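Local coordinates for protein beta-D-glucoside glucohydrolase (PDB 4I8D) that probably hydrolyses terminal, non-reducing beta-D-glucosyl residues with release of beta-D-glucose, as a secreted family 3 beta-glucosidase in cellulose breakdown, at residues A213-Y218 / A240-V245; Y161-Q166 / N206-T211; D430-F435 / G472-V477; N340-K345 / V498-W503. All coordinates share one frame; numbering follows the deposited sequence.

Contacts 1 and 2 belong to the N-terminal, TIM-barrel-related domain and touch one another, A213 N lying 3.0 Å from N206 O, a probable hydrogen bond. Both also meet the same N-linked sugar. Contacts 3 and 4 share the six-stranded sheet of the C-terminal domain, with centres about 10 Å apart; N476 OD1 lies 2.8 Å from K499 NZ, a probable hydrogen bond joining the pair. All four are largely buried, but their chemistry differs. The two barrel contacts bind loops through side-chain bonds, a carboxylate in contact 1 and an amide in contact 2. Contact 3 is parallel-strand pairing, and contact 4 is purely apolar across its segments.

Contact 1: A213-Y218 / A240-V245; sequences ACEDQY and AQHTTV. With NAG (2-acetamido-2-deoxy-beta-D-glucopyranose), chain C; NAG (2-acetamido-2-deoxy-beta-D-glucopyranose), chain B.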
# COMPACT_ATOMS: atom_id res chain seq x y z
N ALA A 213 -12.42 17.32 1.69
CA ALA A 213 -11.04 17.23 1.21
C ALA A 213 -10.87 17.82 -0.19
O ALA A 213 -9.83 18.41 -0.50
CB ALA A 213 -10.56 15.79 1.24
N CYS A 214 -11.91 17.67 -1.01
CA CYS A 214 -11.91 18.17 -2.39
C CYS A 214 -12.42 19.61 -2.49
O CYS A 214 -12.80 20.08 -3.57
CB CYS A 214 -12.75 17.24 -3.27
SG CYS A 214 -12.05 15.58 -3.42
N GLU A 215 -12.40 20.31 -1.36
CA GLU A 215 -12.84 21.69 -1.27
C GLU A 215 -11.98 22.46 -0.28
O GLU A 215 -12.28 23.61 0.07
CB GLU A 215 -14.31 21.76 -0.84
CG GLU A 215 -15.27 21.98 -2.00
CD GLU A 215 -16.50 21.10 -1.93
OE1 GLU A 215 -17.16 21.07 -0.86
OE2 GLU A 215 -16.80 20.44 -2.95
N ASP A 216 -10.91 21.83 0.18
CA ASP A 216 -10.11 22.41 1.25
C ASP A 216 -8.90 23.15 0.72
O ASP A 216 -7.95 22.54 0.22
CB ASP A 216 -9.70 21.34 2.26
CG ASP A 216 -8.96 21.93 3.45
OD1 ASP A 216 -9.54 22.79 4.14
OD2 ASP A 216 -7.80 21.54 3.68
N GLN A 217 -8.94 24.48 0.84
CA GLN A 217 -7.86 25.36 0.43
C GLN A 217 -6.51 24.97 1.04
O GLN A 217 -5.50 24.92 0.35
CB GLN A 217 -8.20 26.82 0.80
CG GLN A 217 -7.14 27.85 0.44
CD GLN A 217 -7.28 28.36 -0.98
OE1 GLN A 217 -8.34 28.23 -1.60
NE2 GLN A 217 -6.21 28.95 -1.51
N TYR A 218 -6.51 24.67 2.34
CA TYR A 218 -5.27 24.49 3.08
C TYR A 218 -4.47 23.23 2.70
O TYR A 218 -3.25 23.29 2.55
CB TYR A 218 -5.52 24.55 4.59
CG TYR A 218 -4.27 24.35 5.42
CD1 TYR A 218 -3.28 25.34 5.47
CD2 TYR A 218 -4.08 23.18 6.16
CE1 TYR A 218 -2.13 25.16 6.23
CE2 TYR A 218 -2.94 22.99 6.92
CZ TYR A 218 -1.96 23.98 6.96
OH TYR A 218 -0.83 23.79 7.72
N ALA A 240 -16.94 12.97 -4.90
CA ALA A 240 -16.39 13.59 -3.69
C ALA A 240 -16.36 15.12 -3.75
O ALA A 240 -15.83 15.78 -2.84
CB ALA A 240 -14.99 13.04 -3.40
N GLN A 241 -16.92 15.69 -4.82
CA GLN A 241 -17.07 17.13 -4.97
C GLN A 241 -18.46 17.53 -4.47
O GLN A 241 -19.44 16.82 -4.71
CB GLN A 241 -16.90 17.53 -6.44
CG GLN A 241 -16.83 19.03 -6.71
CD GLN A 241 -16.71 19.36 -8.19
OE1 GLN A 241 -15.75 20.01 -8.61
NE2 GLN A 241 -17.68 18.91 -8.99
N HIS A 242 -18.55 18.68 -3.81
CA HIS A 242 -19.81 19.13 -3.22
C HIS A 242 -20.25 20.50 -3.72
O HIS A 242 -21.40 20.90 -3.54
CB HIS A 242 -19.72 19.09 -1.69
CG HIS A 242 -19.24 17.78 -1.16
ND1 HIS A 242 -20.09 16.81 -0.68
CD2 HIS A 242 -17.99 17.26 -1.07
CE1 HIS A 242 -19.39 15.76 -0.30
NE2 HIS A 242 -18.11 16.00 -0.53
N THR A 243 -19.32 21.22 -4.37
CA THR A 243 -19.57 22.57 -4.85
C THR A 243 -19.07 22.78 -6.28
O THR A 243 -18.12 22.13 -6.73
CB THR A 243 -18.90 23.64 -3.96
OG1 THR A 243 -17.48 23.38 -3.91
CG2 THR A 243 -19.47 23.63 -2.55
N THR A 244 -19.71 23.72 -6.98
CA THR A 244 -19.26 24.19 -8.29
C THR A 244 -18.11 25.18 -8.13
O THR A 244 -17.05 25.02 -8.73
CB THR A 244 -20.41 24.88 -9.05
OG1 THR A 244 -21.47 23.95 -9.26
CG2 THR A 244 -19.93 25.42 -10.40
N VAL A 245 -18.33 26.19 -7.29
CA VAL A 245 -17.41 27.32 -7.15
C VAL A 245 -16.26 27.02 -6.18
O VAL A 245 -15.09 27.07 -6.56
CB VAL A 245 -18.15 28.61 -6.70
CG1 VAL A 245 -17.19 29.79 -6.66
CG2 VAL A 245 -19.32 28.90 -7.63
C1 NAG C . -2.37 24.43 12.85
C2 NAG C . -1.33 24.67 13.94
C3 NAG C . -0.83 26.11 13.92
C4 NAG C . -0.36 26.51 12.52
C5 NAG C . -1.38 26.07 11.45
C6 NAG C . -0.79 26.25 10.06
C7 NAG C . -1.56 23.16 15.82
C8 NAG C . -2.16 22.91 17.18
N2 NAG C . -1.86 24.32 15.24
O3 NAG C . 0.24 26.22 14.82
O4 NAG C . -0.26 27.92 12.44
O5 NAG C . -1.79 24.72 11.59
O6 NAG C . -1.84 26.40 9.14
O7 NAG C . -0.82 22.31 15.29
C1 NAG B . -6.61 21.60 11.81
C2 NAG B . -5.48 21.53 10.78
C3 NAG B . -4.11 21.78 11.41
C4 NAG B . -4.13 22.96 12.38
C5 NAG B . -5.25 22.70 13.40
C6 NAG B . -5.33 23.68 14.57
C7 NAG B . -5.87 19.94 8.90
C8 NAG B . -6.45 21.02 8.04
N2 NAG B . -5.44 20.23 10.13
O3 NAG B . -3.19 22.03 10.38
O4 NAG B . -2.87 23.08 12.98
O5 NAG B . -6.47 22.71 12.69
O6 NAG B . -5.34 25.01 14.11
O7 NAG B . -5.79 18.79 8.45
O HOH W 1 -14.14 15.77 -0.50
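E215 reaches across to the backbone of H242 and T243, and C214 beside it packs on A240, in a loop-to-loop contact of the TIM-barrel-related N-terminal domain of family 3. The 240-245 loop follows D237 and W238 of the glucose pocket, and the 213-218 segment leads into helix 217-227.

The polar grip is one carboxylate oxygen. E215 OE2 accepts from H242 N at 2.6 Å through its syn lone pair, N-H...O 154°, and takes a weak, bent bond from T243 N at 3.0 Å. The E215 chain is bent at chi2 (137°), which brings the carboxylate up to these successive amides. The carboxylate stands almost perpendicular to the H242 ring, planes 87° apart, with OE2 at the ring edge; H242 also stacks on W212. An alanine at E215 would remove this acceptor and is likely to leave the H242 and T243 amides without their partner, the loop being less firmly fixed.

Apolar contact is small: C214 SG lies 3.9 Å from A240 CB, while the same sulfur forms the disulfide to C203. A water bridges the two backbones here, accepting from C214 N at 3.0 Å and donating to A240 O at 2.9 Å.

At the far end of 213-218, D216 is the N-cap of helix 217-227. Y218, on the first turn, meets the glycan obliquely: its OH, hydrogen-bonded to D179, lies 3.1 Å from O6 of the chain C NAG, and its CE2 lies 3.6 Å from O3 of the chain B NAG.

Contact 2: Y161-Q166 / N206-T211; sequences YILNEQ and NKVNTT. With NAG (2-acetamido-2-deoxy-beta-D-glucopyranose), chain B.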
# COMPACT_ATOMS: atom_id res chain seq x y z
N TYR A 161 -5.88 11.50 -0.73
CA TYR A 161 -5.42 12.67 -0.01
C TYR A 161 -6.65 13.37 0.55
O TYR A 161 -7.49 13.84 -0.22
CB TYR A 161 -4.63 13.57 -0.97
CG TYR A 161 -3.89 14.73 -0.33
CD1 TYR A 161 -2.57 14.59 0.11
CD2 TYR A 161 -4.49 15.98 -0.21
CE1 TYR A 161 -1.89 15.66 0.68
CE2 TYR A 161 -3.81 17.05 0.36
CZ TYR A 161 -2.52 16.89 0.80
OH TYR A 161 -1.86 17.96 1.38
N ILE A 162 -6.79 13.43 1.87
CA ILE A 162 -5.87 12.82 2.84
C ILE A 162 -6.68 12.43 4.10
O ILE A 162 -7.82 12.87 4.26
CB ILE A 162 -4.69 13.77 3.19
CG1 ILE A 162 -3.58 13.00 3.94
CG2 ILE A 162 -5.18 15.01 3.93
CD1 ILE A 162 -2.30 13.77 4.15
N LEU A 163 -6.09 11.59 4.96
CA LEU A 163 -6.66 11.21 6.26
C LEU A 163 -7.96 10.40 6.17
O LEU A 163 -8.84 10.52 7.02
CB LEU A 163 -6.83 12.45 7.16
CG LEU A 163 -5.60 13.36 7.33
CD1 LEU A 163 -6.01 14.74 7.82
CD2 LEU A 163 -4.55 12.75 8.24
N ASN A 164 -8.07 9.58 5.13
CA ASN A 164 -9.17 8.64 4.97
C ASN A 164 -8.79 7.32 5.66
O ASN A 164 -8.62 6.29 5.01
CB ASN A 164 -9.48 8.49 3.47
CG ASN A 164 -10.47 7.37 3.15
OD1 ASN A 164 -11.27 6.96 3.98
ND2 ASN A 164 -10.41 6.89 1.91
N GLU A 165 -8.64 7.37 6.99
CA GLU A 165 -8.13 6.21 7.75
C GLU A 165 -9.20 5.23 8.21
O GLU A 165 -8.91 4.32 8.99
CB GLU A 165 -7.25 6.64 8.93
CG GLU A 165 -6.01 7.45 8.55
CD GLU A 165 -4.87 6.62 7.98
OE1 GLU A 165 -4.58 5.51 8.49
OE2 GLU A 165 -4.23 7.10 7.03
N GLN A 166 -10.43 5.40 7.73
CA GLN A 166 -11.49 4.42 7.99
C GLN A 166 -12.59 4.45 6.93
O GLN A 166 -12.79 5.46 6.26
CB GLN A 166 -12.09 4.63 9.40
CG GLN A 166 -12.99 5.84 9.52
CD GLN A 166 -13.69 5.92 10.85
OE1 GLN A 166 -13.05 6.01 11.90
NE2 GLN A 166 -15.02 5.89 10.84
N ASN A 206 -13.53 12.15 2.73
CA ASN A 206 -13.75 12.69 4.08
C ASN A 206 -13.60 14.20 4.20
O ASN A 206 -13.22 14.89 3.25
CB ASN A 206 -12.84 12.00 5.10
CG ASN A 206 -11.36 12.21 4.80
OD1 ASN A 206 -10.77 11.47 4.01
ND2 ASN A 206 -10.74 13.19 5.46
N LYS A 207 -13.91 14.72 5.39
CA LYS A 207 -13.65 16.11 5.75
C LYS A 207 -12.32 16.21 6.48
O LYS A 207 -11.84 15.24 7.06
CB LYS A 207 -14.76 16.67 6.64
CG LYS A 207 -15.98 17.18 5.89
CD LYS A 207 -17.10 17.48 6.87
CE LYS A 207 -18.33 18.05 6.17
NZ LYS A 207 -19.48 18.18 7.10
N VAL A 208 -11.73 17.40 6.44
CA VAL A 208 -10.51 17.69 7.17
C VAL A 208 -10.71 19.04 7.85
O VAL A 208 -10.98 20.04 7.19
CB VAL A 208 -9.26 17.67 6.26
CG1 VAL A 208 -8.87 16.24 5.92
CG2 VAL A 208 -9.50 18.46 4.97
N ASN A 209 -10.60 19.05 9.18
CA ASN A 209 -11.03 20.20 9.99
C ASN A 209 -12.37 20.77 9.54
O ASN A 209 -12.52 21.98 9.39
CB ASN A 209 -9.95 21.28 10.05
CG ASN A 209 -8.78 20.91 10.95
OD1 ASN A 209 -8.77 19.85 11.58
ND2 ASN A 209 -7.79 21.79 11.01
N THR A 210 -13.33 19.86 9.31
CA THR A 210 -14.73 20.17 8.93
C THR A 210 -14.96 20.50 7.46
O THR A 210 -16.11 20.63 7.03
CB THR A 210 -15.39 21.28 9.80
OG1 THR A 210 -14.88 22.57 9.42
CG2 THR A 210 -15.18 21.03 11.31
N THR A 211 -13.87 20.63 6.70
CA THR A 211 -13.90 20.99 5.28
C THR A 211 -13.67 19.77 4.40
O THR A 211 -12.67 19.06 4.58
CB THR A 211 -12.79 22.01 4.93
OG1 THR A 211 -12.55 22.90 6.04
CG2 THR A 211 -13.14 22.81 3.69
C1 NAG B . -6.61 21.60 11.81
C2 NAG B . -5.48 21.53 10.78
C3 NAG B . -4.11 21.78 11.41
C4 NAG B . -4.13 22.96 12.38
C5 NAG B . -5.25 22.70 13.40
C6 NAG B . -5.33 23.68 14.57
C7 NAG B . -5.87 19.94 8.90
C8 NAG B . -6.45 21.02 8.04
N2 NAG B . -5.44 20.23 10.13
O3 NAG B . -3.19 22.03 10.38
O4 NAG B . -2.87 23.08 12.98
O5 NAG B . -6.47 22.71 12.69
O6 NAG B . -5.34 25.01 14.11
O7 NAG B . -5.79 18.79 8.45
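The amide of N206 directs ND2 at the carbonyl of I162, whose oxygen lies in the amide plane at 3.2 Å from ND2; the donor in turn sits in the I162 carbonyl plane, N-H...O 150°. The other N-H of ND2 goes to K207 O at 2.8 Å, again near the amide plane, though above the plane of that carbonyl. CG of N206 sits between its backbone N and carbonyl carbon (chi1 61°), folding the amide back over its own chain to serve both acceptors. N206 OD1 lies 3.3 Å from N164 CB, and S204 OG is within hydrogen-bonding range of both OD1 and I162 O, which must share its one proton. The Y161 ring carries I162 CB over one face, toward the rim; the peptide joining the two is cis.

The 161-166 loop follows barrel strand 157-161, close behind K159 and H160 of the glucose pocket, and faces a short beta-hairpin whose type I' turn runs from V208 to T211. V208 brings CG1 to within 3.7 Å of L163 CD1, the two side chains crossing at about a right angle; I162 CG2 is farther, 4.4 Å from V208 CG1. Within the turn, N209 ND2 is bonded covalently to C1 of the chain B NAG.

Contact 3: D430-F435 / G472-V477; sequences DVAIVF and GANSNV
A432 and V477 pair as parallel strands, their CA atoms 4.9 Å apart. The N-H of A432 points at N476 O, 3.1 Å from N to O with an N-H...O angle of 158°, and A432 also bonds to I478 through the backbone, the alternation expected of parallel pairing. Two CA-H...O contacts fill in beside it: V431 CA lies 3.5 Å from N476 O, and V477 CA lies 3.4 Å from A432 O. Strand 431-438, helix 463-471 and strand 477-483 form a beta-alpha-beta crossover, and this is the start of the second strand after its helix.

The lead-in to that strand is shaped by an Asx turn. N474 OD1 takes the N-H of N476 at 3.0 Å, nearly straight at 171° and on a lone pair in the carbonyl plane. CG of N474 is roughly anti to its backbone N (chi1 -153°), carrying the amide over A432, whose CB is 4.0 Å from ND2. That ND2 is hydrogen-bonded to A426 O and K429 O. On the same face of the sheet as A432 and V477, V434 CG1 meets V477 CG1 at 3.9 Å, the side chains crossing at an angle. N476 rests its amide beside the D430 carbonyl, while its OD1 accepts from K499 NZ.

The one direct hydrogen bond across is backbone to backbone. Both ends of the N474 amide are spent on main-chain atoms outside strand 431-438, so it probably helps to fix the approach to the sheet, leaving the side-chain contact itself to methyl groups and the flank of the amide.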
# COMPACT_ATOMS: atom_id res chain seq x y z
N ASP A 430 1.09 -37.11 9.51
CA ASP A 430 2.38 -36.65 10.03
C ASP A 430 2.41 -35.15 10.38
O ASP A 430 3.01 -34.74 11.38
CB ASP A 430 3.52 -37.01 9.07
CG ASP A 430 3.81 -38.51 9.04
OD1 ASP A 430 3.48 -39.22 10.02
OD2 ASP A 430 4.38 -38.98 8.04
N VAL A 431 1.78 -34.34 9.53
CA VAL A 431 1.53 -32.92 9.82
C VAL A 431 0.08 -32.58 9.46
O VAL A 431 -0.56 -33.29 8.67
CB VAL A 431 2.50 -31.95 9.08
CG1 VAL A 431 3.95 -32.16 9.50
CG2 VAL A 431 2.35 -32.05 7.56
N ALA A 432 -0.43 -31.50 10.04
CA ALA A 432 -1.76 -31.01 9.68
C ALA A 432 -1.67 -29.52 9.41
O ALA A 432 -1.22 -28.75 10.27
CB ALA A 432 -2.77 -31.32 10.77
N ILE A 433 -2.09 -29.12 8.22
CA ILE A 433 -1.99 -27.72 7.80
C ILE A 433 -3.39 -27.15 7.68
O ILE A 433 -4.21 -27.64 6.90
CB ILE A 433 -1.23 -27.56 6.46
CG1 ILE A 433 0.13 -28.26 6.52
CG2 ILE A 433 -1.05 -26.09 6.12
CD1 ILE A 433 0.77 -28.51 5.17
N VAL A 434 -3.67 -26.11 8.47
CA VAL A 434 -5.02 -25.55 8.57
C VAL A 434 -5.06 -24.08 8.10
O VAL A 434 -4.14 -23.31 8.38
CB VAL A 434 -5.64 -25.79 9.98
CG1 VAL A 434 -4.74 -25.25 11.08
CG2 VAL A 434 -7.05 -25.22 10.10
N PHE A 435 -6.12 -23.72 7.38
CA PHE A 435 -6.18 -22.44 6.67
C PHE A 435 -7.27 -21.53 7.20
O PHE A 435 -8.46 -21.85 7.10
CB PHE A 435 -6.39 -22.68 5.17
CG PHE A 435 -5.24 -23.38 4.52
CD1 PHE A 435 -5.01 -24.74 4.74
CD2 PHE A 435 -4.36 -22.68 3.69
CE1 PHE A 435 -3.93 -25.38 4.16
CE2 PHE A 435 -3.28 -23.32 3.11
CZ PHE A 435 -3.06 -24.68 3.34
N GLY A 472 -6.35 -30.64 18.75
CA GLY A 472 -6.80 -31.73 19.61
C GLY A 472 -6.69 -33.10 18.96
O GLY A 472 -6.78 -34.13 19.65
N ALA A 473 -6.48 -33.13 17.65
CA ALA A 473 -6.36 -34.38 16.91
C ALA A 473 -4.96 -34.61 16.33
O ALA A 473 -4.72 -35.66 15.72
CB ALA A 473 -7.41 -34.45 15.82
N ASN A 474 -4.05 -33.66 16.50
CA ASN A 474 -2.70 -33.78 15.93
C ASN A 474 -1.63 -33.01 16.71
O ASN A 474 -1.87 -31.90 17.19
CB ASN A 474 -2.71 -33.32 14.46
CG ASN A 474 -1.63 -33.99 13.63
OD1 ASN A 474 -0.43 -33.82 13.89
ND2 ASN A 474 -2.05 -34.74 12.62
N SER A 475 -0.45 -33.61 16.83
CA SER A 475 0.65 -33.03 17.60
C SER A 475 1.47 -31.99 16.83
O SER A 475 2.15 -31.15 17.44
CB SER A 475 1.57 -34.13 18.12
OG SER A 475 1.16 -34.59 19.39
N ASN A 476 1.42 -32.04 15.51
CA ASN A 476 2.25 -31.16 14.69
C ASN A 476 1.41 -30.35 13.71
O ASN A 476 1.21 -30.76 12.56
CB ASN A 476 3.31 -31.97 13.96
CG ASN A 476 4.16 -32.80 14.90
OD1 ASN A 476 4.93 -32.27 15.70
ND2 ASN A 476 4.00 -34.11 14.82
N VAL A 477 0.93 -29.20 14.19
CA VAL A 477 0.02 -28.36 13.42
C VAL A 477 0.73 -27.16 12.79
O VAL A 477 1.48 -26.44 13.46
CB VAL A 477 -1.17 -27.86 14.28
CG1 VAL A 477 -2.17 -27.09 13.43
CG2 VAL A 477 -1.86 -29.02 14.99

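Contact 4: N340-K345 / V498-W503; sequences NILPLK and VKAVVW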
# COMPACT_ATOMS: atom_id res chain seq x y z
N ASN A 340 12.06 -27.48 13.89
CA ASN A 340 12.30 -27.64 12.45
C ASN A 340 11.19 -28.35 11.68
O ASN A 340 11.46 -28.98 10.65
CB ASN A 340 13.64 -28.33 12.21
CG ASN A 340 14.82 -27.42 12.49
OD1 ASN A 340 14.84 -26.26 12.06
ND2 ASN A 340 15.80 -27.93 13.22
N ILE A 341 9.95 -28.24 12.17
CA ILE A 341 8.80 -28.83 11.48
C ILE A 341 8.79 -28.39 10.03
O ILE A 341 8.39 -29.13 9.14
CB ILE A 341 7.47 -28.45 12.17
CG1 ILE A 341 6.30 -29.22 11.53
CG2 ILE A 341 7.23 -26.95 12.12
CD1 ILE A 341 4.98 -29.11 12.27
N LEU A 342 9.25 -27.17 9.81
CA LEU A 342 9.26 -26.55 8.52
C LEU A 342 10.72 -26.19 8.23
O LEU A 342 11.46 -25.84 9.16
CB LEU A 342 8.37 -25.31 8.57
CG LEU A 342 7.34 -24.96 7.48
CD1 LEU A 342 6.51 -26.14 7.01
CD2 LEU A 342 6.44 -23.84 7.99
N PRO A 343 11.16 -26.32 6.96
CA PRO A 343 10.40 -26.78 5.79
C PRO A 343 10.03 -28.25 5.88
O PRO A 343 10.71 -29.02 6.56
CB PRO A 343 11.37 -26.57 4.63
CG PRO A 343 12.72 -26.60 5.25
CD PRO A 343 12.55 -25.96 6.59
N LEU A 344 8.96 -28.63 5.19
CA LEU A 344 8.58 -30.02 5.06
C LEU A 344 9.58 -30.77 4.19
O LEU A 344 9.97 -30.28 3.12
CB LEU A 344 7.19 -30.14 4.44
CG LEU A 344 6.06 -29.32 5.05
CD1 LEU A 344 4.87 -29.32 4.11
CD2 LEU A 344 5.69 -29.85 6.43
N LYS A 345 9.99 -31.95 4.64
CA LYS A 345 10.93 -32.78 3.90
C LYS A 345 10.40 -34.21 3.75
O LYS A 345 10.82 -35.12 4.47
CB LYS A 345 12.31 -32.76 4.56
CG LYS A 345 13.13 -31.52 4.25
CD LYS A 345 14.24 -31.31 5.26
CE LYS A 345 14.81 -29.90 5.17
NZ LYS A 345 15.66 -29.55 6.34
N VAL A 498 0.30 -26.49 17.97
CA VAL A 498 0.59 -25.53 16.90
C VAL A 498 2.09 -25.27 16.89
O VAL A 498 2.63 -24.64 17.81
CB VAL A 498 -0.22 -24.22 17.09
CG1 VAL A 498 0.27 -23.13 16.15
CG2 VAL A 498 -1.70 -24.48 16.85
N LYS A 499 2.76 -25.79 15.86
CA LYS A 499 4.23 -25.76 15.80
C LYS A 499 4.76 -24.69 14.84
O LYS A 499 5.94 -24.33 14.88
CB LYS A 499 4.78 -27.13 15.41
CG LYS A 499 4.44 -28.29 16.34
CD LYS A 499 5.28 -28.28 17.61
CE LYS A 499 5.84 -29.66 17.93
NZ LYS A 499 4.81 -30.75 18.01
N ALA A 500 3.88 -24.20 13.96
CA ALA A 500 4.28 -23.23 12.94
C ALA A 500 3.11 -22.40 12.46
O ALA A 500 2.05 -22.94 12.11
CB ALA A 500 4.94 -23.95 11.76
N VAL A 501 3.30 -21.08 12.43
CA VAL A 501 2.34 -20.15 11.83
C VAL A 501 2.96 -19.43 10.63
O VAL A 501 4.08 -18.92 10.71
CB VAL A 501 1.78 -19.12 12.83
CG1 VAL A 501 0.52 -18.47 12.27
CG2 VAL A 501 1.47 -19.77 14.16
N VAL A 502 2.21 -19.38 9.54
CA VAL A 502 2.68 -18.81 8.28
C VAL A 502 1.79 -17.64 7.87
O VAL A 502 0.67 -17.84 7.37
CB VAL A 502 2.71 -19.89 7.18
CG1 VAL A 502 3.16 -19.31 5.85
CG2 VAL A 502 3.62 -21.04 7.59
N TRP A 503 2.29 -16.43 8.10
CA TRP A 503 1.60 -15.20 7.71
C TRP A 503 1.71 -14.98 6.19
O TRP A 503 2.60 -14.25 5.73
CB TRP A 503 2.15 -14.00 8.48
CG TRP A 503 1.22 -12.84 8.51
CD1 TRP A 503 1.32 -11.69 7.77
CD2 TRP A 503 0.04 -12.69 9.31
NE1 TRP A 503 0.28 -10.84 8.06
CE2 TRP A 503 -0.52 -11.44 9.00
CE3 TRP A 503 -0.59 -13.51 10.26
CZ2 TRP A 503 -1.69 -10.98 9.61
CZ3 TRP A 503 -1.75 -13.05 10.86
CH2 TRP A 503 -2.29 -11.80 10.54
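I341 and L342 lay their methyls against A500, flanked by K499 and V502, with no hydrogen bond between the segments. The closer part is at I341: its CD1 comes 3.7 Å from K499 CB, and its CG2 lies 3.8 Å from A500 CB. With CG1 anti to the backbone N (chi1 -173°), the chain stretches out so that the two methyls straddle successive residues of the strand. K499 and A500 both point toward the loop because K499 breaks the strand's alternation (psi -17°). L342 fits more loosely but deeper in, its CD2 at 4.0 Å from V502 CG2 and 4.1 Å from A500 CB.

The solvent side is the I341 and K499 end, where both residues are partly exposed. Only the aliphatic base of K499 packs here; beyond CG the chain bends away, and NZ is hydrogen-bonded to S475 O. A glycine at I341 would strip away both methyls and is likely to open a gap over A500 and K499 CB.

I341, L342 and L344 also touch I478, so the connection from edge strand 333-337 to strand 349-353 covers one face of neighbouring strands 498-503 and 477-483, a loop packed over the six-stranded mixed sheet of the family 3 C-terminal domain.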